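Long-range contacts in probable leucine/isoleucine/valine-binding protein (Rhodopirellula baltica, PDB 4KV7), which probably binds branched-chain amino acids such as leucine, isoleucine or valine: residues A[68-73]-A[196-201]; A[93-98]-A[166-171]; A[115-120]-A[136-141]; A[162-167]-A[223-228]. The protein carries 1 engineered substitution. All blocks are in the same frame, centred on the assembly; numbering follows the deposited sequence. Where two conformers were deposited one is given.

Along the chain from the N terminus, the openings of interactions 1, 2 and 3 come in order, all in loops or helix starts of the first lobe of a periplasmic binding protein fold. They close in reverse: interaction 3 at 136-141, interaction 2 at 166-171 and interaction 1 at 196-201, so that 3 nests in 2 and 2 in 1. Interaction 4 starts at 162-167, sharing Asp-166 and Ser-167 with interaction 2, and closes at 223-228; it follows interaction 3 in series and crosses interaction 1. The first three join the two lobes across the cleft, each touching the same formic acid molecule, whereas interaction 4 joins neighbouring strands within the second lobe.

Interaction 1: A[68-73]-A[196-201]; sequences YEPART and YRRNTS. With FMT (formic acid), chain B.
The ring of Tyr-68 carries Arg-198 CD over one face, 3.8 Å above its plane and displaced toward the rim, while Asn-199 OD1 lies at its edge near CD2. The guanidinium of Arg-198 is turned 73° from that ring and has Pro-70 CD over one face and Glu-69 at its edge. Together these groups form a clasp across the mouth of the two-lobed periplasmic binding protein cleft, between the start of helix 70-81 and a type II beta turn running from Arg-197 to Thr-200. Arg-198 leaves the turn extended, then bends at chi3 (66°) so that its NH2 meets Glu-69 OE1 at 2.9 Å in a nearly straight salt bridge; its NH1 pairs with Asp-166 as well. Glu-69, itself the N-cap residue and bent at chi2, offers its second oxygen to the turn: Asn-199 ND2 donates to OE2 at 2.9 Å, approaching from above the carboxylate plane. The same amide nitrogen makes a weak bond to Tyr-68 O at 3.1 Å. The carboxylate is thus gripped by two adjacent residues of one turn. Deeper in the cleft, Tyr-68 OH donates to formic acid O2 at 2.6 Å, with that oxygen in the plane of the ring.

Interaction 2: A[93-98]-A[166-171]; sequences VGTPTA and DSYGDD. With FMT (formic acid), chain B.
The ligand cleft of the periplasmic binding protein fold is lined here by two helix starts that meet from opposite lobes, 95-107 and 167-183. Bound between them is formic acid, probably from the crystallisation liquor; its position is consistent with that of a substrate carboxylate in relatives. Thr-95 N donates to its O2 at 2.8 Å, and Thr-95 OG1, anti to the carbonyl carbon (chi1 -62°), donates to O1 at 2.6 Å, so one residue grips both oxygens. The N-terminal end of helix 95-107 would probably favour a negative charge there. From the second lobe the Tyr-168 ring comes up with one face to the ligand, whose carbon sits 3.1 Å above the ring plane near CG, while its hydroxyl is held by Gly-224 O. An alanine in place of Tyr-168 would remove this ring face and the bond to Gly-224, and would probably loosen the ligand's hold on the second lobe. Behind the ligand, Pro-96 CD packs on Tyr-168 CB at 4.0 Å, and Thr-95 CG2 meets Ser-167 OG at 3.6 Å. At the second helix, Asp-166 caps with OD1, weakly, the amides of Tyr-168 and Gly-169, whereas its OD2 is shared by Gln-164 NE2 and Arg-198 NH1. Ser-167 OG, between the backbone N and the carbonyl carbon (chi1 54°), rests 3.4 Å from Pro-96 CA.

Interaction 3: A[115-120]-A[136-141]; sequences AFTGAS and ASYAEE. With FMT (formic acid), chain B.
Tyr-138, first residue of helix 138-151, lays its ring flat along the 115-120 loop in the cleft of the periplasmic binding protein fold. Its CG stands anti to the carbonyl carbon (chi1 -62°), and CB lies 3.9 Å from Gly-118 O. Farther out, CD2 comes to 3.4 Å from Gly-118 C, and CZ to 3.2 Å from Gly-118 N. Gly-118 CA sits almost squarely over the ring centre in a CH-pi contact, 3.6 Å from the centroid and 6° off the normal. At the tip, OH donates to formic acid O1, which lies in the ring plane at 2.6 Å. A leucine in place of Tyr-138 would lose this hydroxyl and the flat face, and would probably disturb both the ligand and the loop packed against it. The backbone reinforces the join: Tyr-138 N donates to Gly-118 O at 2.9 Å, nearly straight though from above the carbonyl plane, and a water that accepts from Ala-139 N also lies within bonding distance of that oxygen. Such closeness leaves no room for a side chain at Gly-118, where a CB would fall 2.7 Å from Tyr-138 N. Thr-117 shapes the loop as an ST turn, its OG1 accepting from Ala-119 N and also bonding to Thr-95 OG1. Ser-137 and Glu-140 form a capping box, in which Glu-140 N donates to Ser-137 OG at 3.0 Å.

Interaction 4: A[162-167]-A[223-228]; sequences FTQNDS and VGTYEP
Thr-163 and Val-223 lie side by side, pointing the same way, on one face of the mixed sheet in the core of the second lobe of the periplasmic binding protein fold, with Thr-163 CG2 against Val-223 CB at 3.7 Å. Strands 159-164 and 219-223 run parallel here, and their C-terminal ends lead to the cleft. Both methyl branches that meet, Thr-163 CG2 and Val-223 CG2, stand anti to their carbonyl carbons, which brings them together. The backbone beneath follows the parallel pattern in which one residue bonds to the two flanking its partner: Val-223 N donates to Phe-162 O at 2.8 Å, and Gln-164 N donates to Val-223 O at 2.9 Å, nearly along the C=O axis. Beyond the bridge the strands give way to loops. Gln-164, extended beyond CG, crosses Thr-225 obliquely, its OE1 3.9 Å from Thr-225 CG2. Its amide is held by NE2, which donates to the syn lone pair of Asp-166 OD2 at 2.7 Å; NE2 also bonds to Tyr-68 OH from the other lobe, so the amide probably helps to position a tyrosine of the cleft. Phe-162 points to the face opposite Thr-163, its CE2 4.1 Å from the backbone Pro-228 O of helix 226-238, with Tyr-196 also against the ring. In the sheet, strand 159-164 runs between strands 193-196 and 219-223, while helix 167-183 packs over the face that bears Thr-163 and Val-223.

Interaction 1: A[68-73]-A[196-201]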
loop_
_atom_site.group_PDB
_atom_site.type_symbol
_atom_site.label_atom_id
_atom_site.label_comp_id
_atom_site.label_asym_id
_atom_site.label_seq_id
_atom_site.Cartn_x
_atom_site.Cartn_y
_atom_site.Cartn_z
ATOM N N TYR A 68 0.992 -2.572 -13.534
ATOM C CA TYR A 68 0.054 -3.297 -12.667
ATOM C C TYR A 68 -0.549 -4.485 -13.422
ATOM O O TYR A 68 -1.737 -4.802 -13.298
ATOM C CB TYR A 68 -1.006 -2.341 -12.096
ATOM C CG TYR A 68 -1.913 -2.868 -10.989
ATOM C CD1 TYR A 68 -1.448 -3.706 -9.978
ATOM C CD2 TYR A 68 -3.245 -2.474 -10.948
ATOM C CE1 TYR A 68 -2.296 -4.144 -8.967
ATOM C CE2 TYR A 68 -4.091 -2.892 -9.939
ATOM C CZ TYR A 68 -3.617 -3.735 -8.955
ATOM O OH TYR A 68 -4.480 -4.147 -7.979
ATOM N N GLU A 69 0.301 -5.168 -14.184
ATOM C CA GLU A 69 -0.083 -6.371 -14.908
ATOM C C GLU A 69 0.903 -7.508 -14.667
ATOM O O GLU A 69 2.079 -7.405 -15.033
ATOM C CB GLU A 69 -0.210 -6.078 -16.405
ATOM C CG GLU A 69 -1.438 -5.249 -16.746
ATOM C CD GLU A 69 -2.749 -5.966 -16.440
ATOM O OE1 GLU A 69 -2.758 -7.204 -16.237
ATOM O OE2 GLU A 69 -3.796 -5.287 -16.400
ATOM N N PRO A 70 0.424 -8.611 -14.071
ATOM C CA PRO A 70 1.311 -9.743 -13.766
ATOM C C PRO A 70 2.065 -10.301 -14.976
ATOM O O PRO A 70 3.171 -10.806 -14.798
ATOM C CB PRO A 70 0.351 -10.791 -13.198
ATOM C CG PRO A 70 -0.732 -9.984 -12.569
ATOM C CD PRO A 70 -0.913 -8.786 -13.472
ATOM N N ALA A 71 1.494 -10.207 -16.172
ATOM C CA ALA A 71 2.181 -10.666 -17.375
ATOM C C ALA A 71 3.492 -9.918 -17.602
ATOM O O ALA A 71 4.421 -10.457 -18.209
ATOM C CB ALA A 71 1.282 -10.544 -18.604
ATOM N N ARG A 72 3.563 -8.675 -17.139
ATOM C CA ARG A 72 4.789 -7.900 -17.236
ATOM C C ARG A 72 5.668 -8.047 -16.006
ATOM O O ARG A 72 6.890 -7.930 -16.097
ATOM C CB ARG A 72 4.480 -6.431 -17.525
ATOM C CG ARG A 72 3.837 -6.243 -18.892
ATOM C CD ARG A 72 3.167 -4.894 -19.039
ATOM N NE ARG A 72 4.125 -3.794 -19.002
ATOM C CZ ARG A 72 3.781 -2.510 -19.052
ATOM N NH1 ARG A 72 2.500 -2.165 -19.119
ATOM N NH2 ARG A 72 4.714 -1.573 -19.020
ATOM N N THR A 73 5.050 -8.316 -14.857
ATOM C CA THR A 73 5.795 -8.522 -13.624
ATOM C C THR A 73 6.778 -9.674 -13.748
ATOM O O THR A 73 7.913 -9.564 -13.304
ATOM C CB THR A 73 4.852 -8.811 -12.447
ATOM O OG1 THR A 73 3.855 -7.785 -12.365
ATOM C CG2 THR A 73 5.619 -8.874 -11.124
ATOM N N TYR A 196 -15.324 -5.116 -10.678
ATOM C CA TYR A 196 -14.887 -4.550 -11.947
ATOM C C TYR A 196 -13.554 -5.180 -12.337
ATOM O O TYR A 196 -12.794 -5.622 -11.481
ATOM C CB TYR A 196 -14.740 -3.022 -11.845
ATOM C CG TYR A 196 -13.525 -2.629 -11.051
ATOM C CD1 TYR A 196 -13.587 -2.486 -9.673
ATOM C CD2 TYR A 196 -12.297 -2.439 -11.678
ATOM C CE1 TYR A 196 -12.461 -2.164 -8.934
ATOM C CE2 TYR A 196 -11.161 -2.132 -10.951
ATOM C CZ TYR A 196 -11.248 -1.990 -9.575
ATOM O OH TYR A 196 -10.118 -1.661 -8.855
ATOM N N ARG A 197 -13.250 -5.179 -13.625
ATOM C CA ARG A 197 -12.022 -5.799 -14.108
ATOM C C ARG A 197 -10.818 -4.870 -13.941
ATOM O O ARG A 197 -10.883 -3.678 -14.292
ATOM C CB ARG A 197 -12.178 -6.212 -15.580
ATOM C CG ARG A 197 -10.920 -6.848 -16.159
ATOM C CD ARG A 197 -11.176 -7.653 -17.430
ATOM N NE ARG A 197 -11.487 -6.840 -18.602
ATOM C CZ ARG A 197 -10.579 -6.263 -19.380
ATOM N NH1 ARG A 197 -9.293 -6.369 -19.087
ATOM N NH2 ARG A 197 -10.961 -5.565 -20.441
ATOM N N ARG A 198 -9.722 -5.415 -13.414
ATOM C CA ARG A 198 -8.485 -4.664 -13.197
ATOM C C ARG A 198 -8.060 -3.851 -14.413
ATOM O O ARG A 198 -8.056 -4.338 -15.544
ATOM C CB ARG A 198 -7.350 -5.608 -12.810
ATOM C CG ARG A 198 -6.036 -4.882 -12.536
ATOM C CD ARG A 198 -4.908 -5.841 -12.130
ATOM N NE ARG A 198 -4.526 -6.731 -13.220
ATOM C CZ ARG A 198 -4.836 -8.023 -13.311
ATOM N NH1 ARG A 198 -5.550 -8.631 -12.370
ATOM N NH2 ARG A 198 -4.433 -8.714 -14.364
ATOM N N ASN A 199 -7.695 -2.602 -14.142
ATOM C CA ASN A 199 -7.186 -1.671 -15.141
ATOM C C ASN A 199 -8.203 -1.269 -16.198
ATOM O O ASN A 199 -7.844 -0.744 -17.234
ATOM C CB ASN A 199 -5.853 -2.145 -15.734
ATOM C CG ASN A 199 -4.709 -2.005 -14.744
ATOM O OD1 ASN A 199 -4.714 -1.100 -13.908
ATOM N ND2 ASN A 199 -3.739 -2.907 -14.818
ATOM N N THR A 200 -9.482 -1.475 -15.903
ATOM C CA THR A 200 -10.557 -0.933 -16.723
ATOM C C THR A 200 -11.334 0.092 -15.917
ATOM O O THR A 200 -11.132 0.234 -14.708
ATOM C CB THR A 200 -11.571 -2.015 -17.191
ATOM O OG1 THR A 200 -12.440 -2.382 -16.111
ATOM C CG2 THR A 200 -10.876 -3.244 -17.779
ATOM N N SER A 201 -12.243 0.790 -16.587
ATOM C CA SER A 201 -13.191 1.680 -15.922
ATOM C C SER A 201 -14.601 1.088 -15.979
ATOM O O SER A 201 -15.596 1.810 -15.856
ATOM C CB SER A 201 -13.197 3.043 -16.602
ATOM O OG SER A 201 -13.729 2.894 -17.902
HETATM C C FMT B . -3.639 -4.623 -4.676
HETATM O O1 FMT B . -3.260 -5.057 -3.579
HETATM O O2 FMT B . -3.430 -5.162 -5.771
#

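Interaction 2: A[93-98]-A[166-171]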
loop_
_atom_site.group_PDB
_atom_site.type_symbol
_atom_site.label_atom_id
_atom_site.label_comp_id
_atom_site.label_asym_id
_atom_site.label_seq_id
_atom_site.Cartn_x
_atom_site.Cartn_y
_atom_site.Cartn_z
ATOM N N VAL A 93 4.175 -2.549 -6.290
ATOM C CA VAL A 93 2.734 -2.366 -6.137
ATOM C C VAL A 93 1.935 -3.600 -6.552
ATOM O O VAL A 93 2.089 -4.097 -7.669
ATOM C CB VAL A 93 2.271 -1.155 -6.992
ATOM C CG1 VAL A 93 0.764 -1.149 -7.210
ATOM C CG2 VAL A 93 2.727 0.136 -6.346
ATOM N N GLY A 94 1.071 -4.073 -5.656
ATOM C CA GLY A 94 -0.051 -4.906 -6.051
ATOM C C GLY A 94 -0.060 -6.353 -5.605
ATOM O O GLY A 94 0.977 -6.960 -5.343
ATOM N N THR A 95 -1.267 -6.903 -5.545
ATOM C CA THR A 95 -1.494 -8.279 -5.122
ATOM C C THR A 95 -1.343 -9.317 -6.243
ATOM O O THR A 95 -0.531 -10.233 -6.106
ATOM C CB THR A 95 -2.853 -8.404 -4.395
ATOM O OG1 THR A 95 -2.829 -7.588 -3.212
ATOM C CG2 THR A 95 -3.159 -9.844 -4.036
ATOM N N PRO A 96 -2.097 -9.186 -7.354
ATOM C CA PRO A 96 -1.869 -10.188 -8.402
ATOM C C PRO A 96 -0.438 -10.141 -8.954
ATOM O O PRO A 96 0.106 -11.180 -9.343
ATOM C CB PRO A 96 -2.900 -9.816 -9.480
ATOM C CG PRO A 96 -3.286 -8.379 -9.173
ATOM C CD PRO A 96 -3.212 -8.279 -7.693
ATOM N N THR A 97 0.160 -8.956 -8.972
ATOM C CA THR A 97 1.560 -8.813 -9.353
ATOM C C THR A 97 2.478 -9.511 -8.331
ATOM O O THR A 97 3.351 -10.297 -8.716
ATOM C CB THR A 97 1.918 -7.347 -9.495
ATOM O OG1 THR A 97 1.442 -6.686 -8.317
ATOM C CG2 THR A 97 1.259 -6.731 -10.735
ATOM N N ALA A 98 2.283 -9.266 -7.036
ATOM C CA ALA A 98 3.088 -9.938 -6.009
ATOM C C ALA A 98 2.960 -11.454 -6.093
ATOM O O ALA A 98 3.933 -12.179 -5.890
ATOM C CB ALA A 98 2.713 -9.461 -4.611
ATOM N N ASP A 166 -10.266 -9.876 -8.989
ATOM C CA ASP A 166 -9.013 -10.621 -9.014
ATOM C C ASP A 166 -8.580 -10.882 -7.582
ATOM O O ASP A 166 -9.366 -10.687 -6.643
ATOM C CB ASP A 166 -7.913 -9.890 -9.819
ATOM C CG ASP A 166 -7.510 -8.551 -9.220
ATOM O OD1 ASP A 166 -7.897 -8.244 -8.073
ATOM O OD2 ASP A 166 -6.763 -7.807 -9.904
ATOM N N SER A 167 -7.334 -11.310 -7.408
ATOM C CA SER A 167 -6.854 -11.665 -6.077
ATOM C C SER A 167 -6.800 -10.489 -5.098
ATOM O O SER A 167 -6.864 -10.695 -3.879
ATOM C CB SER A 167 -5.486 -12.324 -6.166
ATOM O OG SER A 167 -4.575 -11.502 -6.876
ATOM N N TYR A 168 -6.678 -9.259 -5.592
ATOM C CA TYR A 168 -6.719 -8.082 -4.728
ATOM C C TYR A 168 -8.116 -7.912 -4.148
ATOM O O TYR A 168 -8.306 -7.856 -2.922
ATOM C CB TYR A 168 -6.297 -6.835 -5.517
ATOM C CG TYR A 168 -6.628 -5.503 -4.893
ATOM C CD1 TYR A 168 -6.518 -5.285 -3.517
ATOM C CD2 TYR A 168 -7.010 -4.432 -5.696
ATOM C CE1 TYR A 168 -6.775 -4.054 -2.978
ATOM C CE2 TYR A 168 -7.286 -3.192 -5.164
ATOM C CZ TYR A 168 -7.187 -3.010 -3.795
ATOM O OH TYR A 168 -7.464 -1.779 -3.239
ATOM N N GLY A 169 -9.103 -7.819 -5.027
ATOM C CA GLY A 169 -10.462 -7.633 -4.572
ATOM C C GLY A 169 -10.929 -8.794 -3.722
ATOM O O GLY A 169 -11.614 -8.586 -2.710
ATOM N N ASP A 170 -10.578 -10.011 -4.117
ATOM C CA ASP A 170 -10.898 -11.189 -3.318
ATOM C C ASP A 170 -10.381 -11.029 -1.889
ATOM O O ASP A 170 -11.094 -11.313 -0.925
ATOM C CB ASP A 170 -10.256 -12.454 -3.900
ATOM C CG ASP A 170 -10.904 -12.938 -5.188
ATOM O OD1 ASP A 170 -11.939 -12.392 -5.631
ATOM O OD2 ASP A 170 -10.346 -13.902 -5.756
ATOM N N ASP A 171 -9.130 -10.601 -1.749
ATOM C CA ASP A 171 -8.520 -10.525 -0.432
ATOM C C ASP A 171 -9.215 -9.502 0.465
ATOM O O ASP A 171 -9.480 -9.772 1.640
ATOM C CB ASP A 171 -7.028 -10.231 -0.548
ATOM C CG ASP A 171 -6.287 -10.552 0.727
ATOM O OD1 ASP A 171 -6.051 -11.748 0.967
ATOM O OD2 ASP A 171 -5.961 -9.623 1.479
HETATM C C FMT B . -3.639 -4.623 -4.676
HETATM O O1 FMT B . -3.260 -5.057 -3.579
HETATM O O2 FMT B . -3.430 -5.162 -5.771
#

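Interaction 3: A[115-120]-A[136-141]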
loop_
_atom_site.group_PDB
_atom_site.type_symbol
_atom_site.label_atom_id
_atom_site.label_comp_id
_atom_site.label_asym_id
_atom_site.label_seq_id
_atom_site.Cartn_x
_atom_site.Cartn_y
_atom_site.Cartn_z
ATOM N N ALA A 115 6.405 -4.464 0.020
ATOM C CA ALA A 115 5.470 -4.415 -1.100
ATOM C C ALA A 115 4.207 -3.610 -0.760
ATOM O O ALA A 115 3.639 -3.745 0.329
ATOM C CB ALA A 115 5.113 -5.818 -1.535
ATOM N N PHE A 116 3.779 -2.776 -1.700
ATOM C CA PHE A 116 2.565 -1.969 -1.563
ATOM C C PHE A 116 1.366 -2.863 -1.872
ATOM O O PHE A 116 0.841 -2.895 -2.986
ATOM C CB PHE A 116 2.678 -0.756 -2.497
ATOM C CG PHE A 116 1.560 0.262 -2.380
ATOM C CD1 PHE A 116 0.445 0.195 -3.197
ATOM C CD2 PHE A 116 1.665 1.332 -1.499
ATOM C CE1 PHE A 116 -0.554 1.148 -3.121
ATOM C CE2 PHE A 116 0.656 2.295 -1.420
ATOM C CZ PHE A 116 -0.450 2.197 -2.231
ATOM N N THR A 117 0.995 -3.638 -0.860
ATOM C CA THR A 117 -0.136 -4.559 -0.926
ATOM C C THR A 117 -0.346 -5.147 0.455
ATOM O O THR A 117 0.600 -5.621 1.087
ATOM C CB THR A 117 0.027 -5.745 -1.937
ATOM O OG1 THR A 117 -0.819 -6.827 -1.508
ATOM C CG2 THR A 117 1.471 -6.227 -2.035
ATOM N N GLY A 118 -1.589 -5.115 0.925
ATOM C CA GLY A 118 -1.960 -5.701 2.195
ATOM C C GLY A 118 -2.457 -7.127 2.126
ATOM O O GLY A 118 -3.082 -7.589 3.075
ATOM N N ALA A 119 -2.170 -7.829 1.033
ATOM C CA ALA A 119 -2.777 -9.132 0.826
ATOM C C ALA A 119 -2.294 -10.175 1.817
ATOM O O ALA A 119 -1.117 -10.222 2.200
ATOM C CB ALA A 119 -2.524 -9.611 -0.583
ATOM N N SER A 120 -3.205 -11.054 2.177
ATOM C CA SER A 120 -2.874 -12.119 3.095
ATOM C C SER A 120 -1.851 -13.084 2.495
ATOM O O SER A 120 -1.134 -13.745 3.246
ATOM C CB SER A 120 -4.141 -12.853 3.523
ATOM O OG SER A 120 -4.752 -13.525 2.438
ATOM N N ALA A 136 0.354 -2.702 7.602
ATOM C CA ALA A 136 -0.817 -3.452 8.025
ATOM C C ALA A 136 -1.499 -4.078 6.815
ATOM O O ALA A 136 -1.294 -3.657 5.669
ATOM C CB ALA A 136 -1.781 -2.523 8.753
ATOM N N SER A 137 -2.328 -5.075 7.081
ATOM C CA SER A 137 -2.967 -5.875 6.048
ATOM C C SER A 137 -4.364 -5.388 5.677
ATOM O O SER A 137 -4.972 -4.589 6.397
ATOM C CB SER A 137 -3.080 -7.312 6.539
ATOM O OG SER A 137 -4.084 -7.373 7.539
ATOM N N TYR A 138 -4.891 -5.907 4.568
ATOM C CA TYR A 138 -6.278 -5.612 4.200
ATOM C C TYR A 138 -7.247 -6.180 5.238
ATOM O O TYR A 138 -8.298 -5.577 5.497
ATOM C CB TYR A 138 -6.650 -6.112 2.792
ATOM C CG TYR A 138 -5.853 -5.471 1.673
ATOM C CD1 TYR A 138 -5.576 -4.103 1.670
ATOM C CD2 TYR A 138 -5.374 -6.236 0.628
ATOM C CE1 TYR A 138 -4.846 -3.521 0.644
ATOM C CE2 TYR A 138 -4.651 -5.667 -0.401
ATOM C CZ TYR A 138 -4.384 -4.307 -0.381
ATOM O OH TYR A 138 -3.632 -3.703 -1.354
ATOM N N ALA A 139 -6.920 -7.336 5.818
ATOM C CA ALA A 139 -7.745 -7.883 6.890
ATOM C C ALA A 139 -7.840 -6.879 8.041
ATOM O O ALA A 139 -8.919 -6.670 8.608
ATOM C CB ALA A 139 -7.179 -9.203 7.377
ATOM N N GLU A 140 -6.711 -6.276 8.398
ATOM C CA GLU A 140 -6.700 -5.283 9.469
ATOM C C GLU A 140 -7.456 -4.003 9.104
ATOM O O GLU A 140 -8.168 -3.445 9.931
ATOM C CB GLU A 140 -5.257 -5.014 9.914
ATOM C CG GLU A 140 -4.670 -6.231 10.633
ATOM C CD GLU A 140 -3.153 -6.241 10.766
ATOM O OE1 GLU A 140 -2.442 -5.664 9.925
ATOM O OE2 GLU A 140 -2.671 -6.872 11.728
ATOM N N GLU A 141 -7.318 -3.537 7.867
ATOM C CA GLU A 141 -8.044 -2.338 7.452
ATOM C C GLU A 141 -9.544 -2.571 7.472
ATOM O O GLU A 141 -10.311 -1.743 7.987
ATOM C CB GLU A 141 -7.627 -1.877 6.055
ATOM C CG GLU A 141 -6.198 -1.382 5.953
ATOM C CD GLU A 141 -5.906 -0.816 4.583
ATOM O OE1 GLU A 141 -6.600 0.127 4.165
ATOM O OE2 GLU A 141 -4.987 -1.318 3.897
HETATM C C FMT B . -3.639 -4.623 -4.676
HETATM O O1 FMT B . -3.260 -5.057 -3.579
HETATM O O2 FMT B . -3.430 -5.162 -5.771
HETATM O O HOH W 1 -5.231 -9.265 4.418
#

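Interaction 4: A[162-167]-A[223-228]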
loop_
_atom_site.group_PDB
_atom_site.type_symbol
_atom_site.label_atom_id
_atom_site.label_comp_id
_atom_site.label_asym_id
_atom_site.label_seq_id
_atom_site.Cartn_x
_atom_site.Cartn_y
_atom_site.Cartn_z
ATOM N N PHE A 162 -17.323 -3.108 -3.152
ATOM C CA PHE A 162 -17.046 -2.851 -4.565
ATOM C C PHE A 162 -15.584 -3.184 -4.756
ATOM O O PHE A 162 -14.722 -2.505 -4.193
ATOM C CB PHE A 162 -17.294 -1.388 -4.910
ATOM C CG PHE A 162 -16.941 -1.046 -6.326
ATOM C CD1 PHE A 162 -17.740 -1.466 -7.381
ATOM C CD2 PHE A 162 -15.790 -0.317 -6.611
ATOM C CE1 PHE A 162 -17.394 -1.156 -8.693
ATOM C CE2 PHE A 162 -15.443 -0.009 -7.909
ATOM C CZ PHE A 162 -16.250 -0.430 -8.951
ATOM N N THR A 163 -15.297 -4.261 -5.486
ATOM C CA THR A 163 -13.925 -4.763 -5.502
ATOM C C THR A 163 -13.435 -5.155 -6.882
ATOM O O THR A 163 -14.205 -5.535 -7.759
ATOM C CB THR A 163 -13.711 -5.985 -4.557
ATOM O OG1 THR A 163 -14.157 -7.187 -5.185
ATOM C CG2 THR A 163 -14.411 -5.803 -3.216
ATOM N N GLN A 164 -12.123 -5.109 -7.039
ATOM C CA GLN A 164 -11.479 -5.526 -8.269
ATOM C C GLN A 164 -11.634 -7.033 -8.420
ATOM O O GLN A 164 -11.502 -7.777 -7.439
ATOM C CB GLN A 164 -10.010 -5.141 -8.193
ATOM C CG GLN A 164 -9.263 -5.176 -9.501
ATOM C CD GLN A 164 -7.972 -4.428 -9.351
ATOM O OE1 GLN A 164 -7.975 -3.198 -9.295
ATOM N NE2 GLN A 164 -6.863 -5.155 -9.215
ATOM N N ASN A 165 -11.938 -7.491 -9.624
ATOM C CA ASN A 165 -12.294 -8.886 -9.840
ATOM C C ASN A 165 -11.063 -9.759 -10.047
ATOM O O ASN A 165 -10.838 -10.297 -11.130
ATOM C CB ASN A 165 -13.259 -9.001 -11.017
ATOM C CG ASN A 165 -14.166 -10.199 -10.906
ATOM O OD1 ASN A 165 -14.153 -10.916 -9.907
ATOM N ND2 ASN A 165 -14.976 -10.419 -11.936
ATOM N N ASP A 166 -10.266 -9.876 -8.989
ATOM C CA ASP A 166 -9.013 -10.621 -9.014
ATOM C C ASP A 166 -8.580 -10.882 -7.582
ATOM O O ASP A 166 -9.366 -10.687 -6.643
ATOM C CB ASP A 166 -7.913 -9.890 -9.819
ATOM C CG ASP A 166 -7.510 -8.551 -9.220
ATOM O OD1 ASP A 166 -7.897 -8.244 -8.073
ATOM O OD2 ASP A 166 -6.763 -7.807 -9.904
ATOM N N SER A 167 -7.334 -11.310 -7.408
ATOM C CA SER A 167 -6.854 -11.665 -6.077
ATOM C C SER A 167 -6.800 -10.489 -5.098
ATOM O O SER A 167 -6.864 -10.695 -3.879
ATOM C CB SER A 167 -5.486 -12.324 -6.166
ATOM O OG SER A 167 -4.575 -11.502 -6.876
ATOM N N VAL A 223 -12.477 -1.845 -2.589
ATOM C CA VAL A 223 -11.208 -2.551 -2.677
ATOM C C VAL A 223 -10.801 -2.494 -4.149
ATOM O O VAL A 223 -10.976 -3.448 -4.909
ATOM C CB VAL A 223 -11.328 -4.011 -2.160
ATOM C CG1 VAL A 223 -9.962 -4.651 -2.098
ATOM C CG2 VAL A 223 -12.013 -4.062 -0.789
ATOM N N GLY A 224 -10.302 -1.331 -4.549
ATOM C CA GLY A 224 -10.030 -1.063 -5.941
ATOM C C GLY A 224 -8.917 -0.060 -6.098
ATOM O O GLY A 224 -8.127 0.130 -5.178
ATOM N N THR A 225 -8.828 0.557 -7.272
ATOM C CA THR A 225 -7.871 1.632 -7.509
ATOM C C THR A 225 -8.617 2.928 -7.813
ATOM O O THR A 225 -9.822 2.920 -8.094
ATOM C CB THR A 225 -6.928 1.304 -8.664
ATOM O OG1 THR A 225 -7.705 1.014 -9.829
ATOM C CG2 THR A 225 -6.045 0.097 -8.299
ATOM N N TYR A 226 -7.891 4.042 -7.788
ATOM C CA TYR A 226 -8.507 5.356 -7.863
ATOM C C TYR A 226 -9.367 5.587 -9.095
ATOM O O TYR A 226 -10.428 6.200 -8.983
ATOM C CB TYR A 226 -7.482 6.483 -7.685
ATOM C CG TYR A 226 -6.311 6.432 -8.638
ATOM C CD1 TYR A 226 -5.153 5.729 -8.302
ATOM C CD2 TYR A 226 -6.341 7.110 -9.851
ATOM C CE1 TYR A 226 -4.066 5.685 -9.163
ATOM C CE2 TYR A 226 -5.256 7.070 -10.713
ATOM C CZ TYR A 226 -4.121 6.359 -10.360
ATOM O OH TYR A 226 -3.030 6.285 -11.180
ATOM N N GLU A 227 -8.942 5.136 -10.274
ATOM C CA GLU A 227 -9.728 5.405 -11.479
ATOM C C GLU A 227 -11.127 4.755 -11.448
ATOM O O GLU A 227 -12.135 5.462 -11.574
ATOM C CB GLU A 227 -8.986 5.050 -12.777
ATOM C CG GLU A 227 -9.799 5.486 -13.994
ATOM C CD GLU A 227 -9.437 4.795 -15.309
ATOM O OE1 GLU A 227 -8.889 3.667 -15.287
ATOM O OE2 GLU A 227 -9.769 5.372 -16.364
ATOM N N PRO A 228 -11.202 3.423 -11.289
ATOM C CA PRO A 228 -12.534 2.822 -11.261
ATOM C C PRO A 228 -13.330 3.241 -10.031
ATOM O O PRO A 228 -14.550 3.368 -10.138
ATOM C CB PRO A 228 -12.248 1.312 -11.270
ATOM C CG PRO A 228 -10.866 1.183 -10.755
ATOM C CD PRO A 228 -10.147 2.394 -11.244
#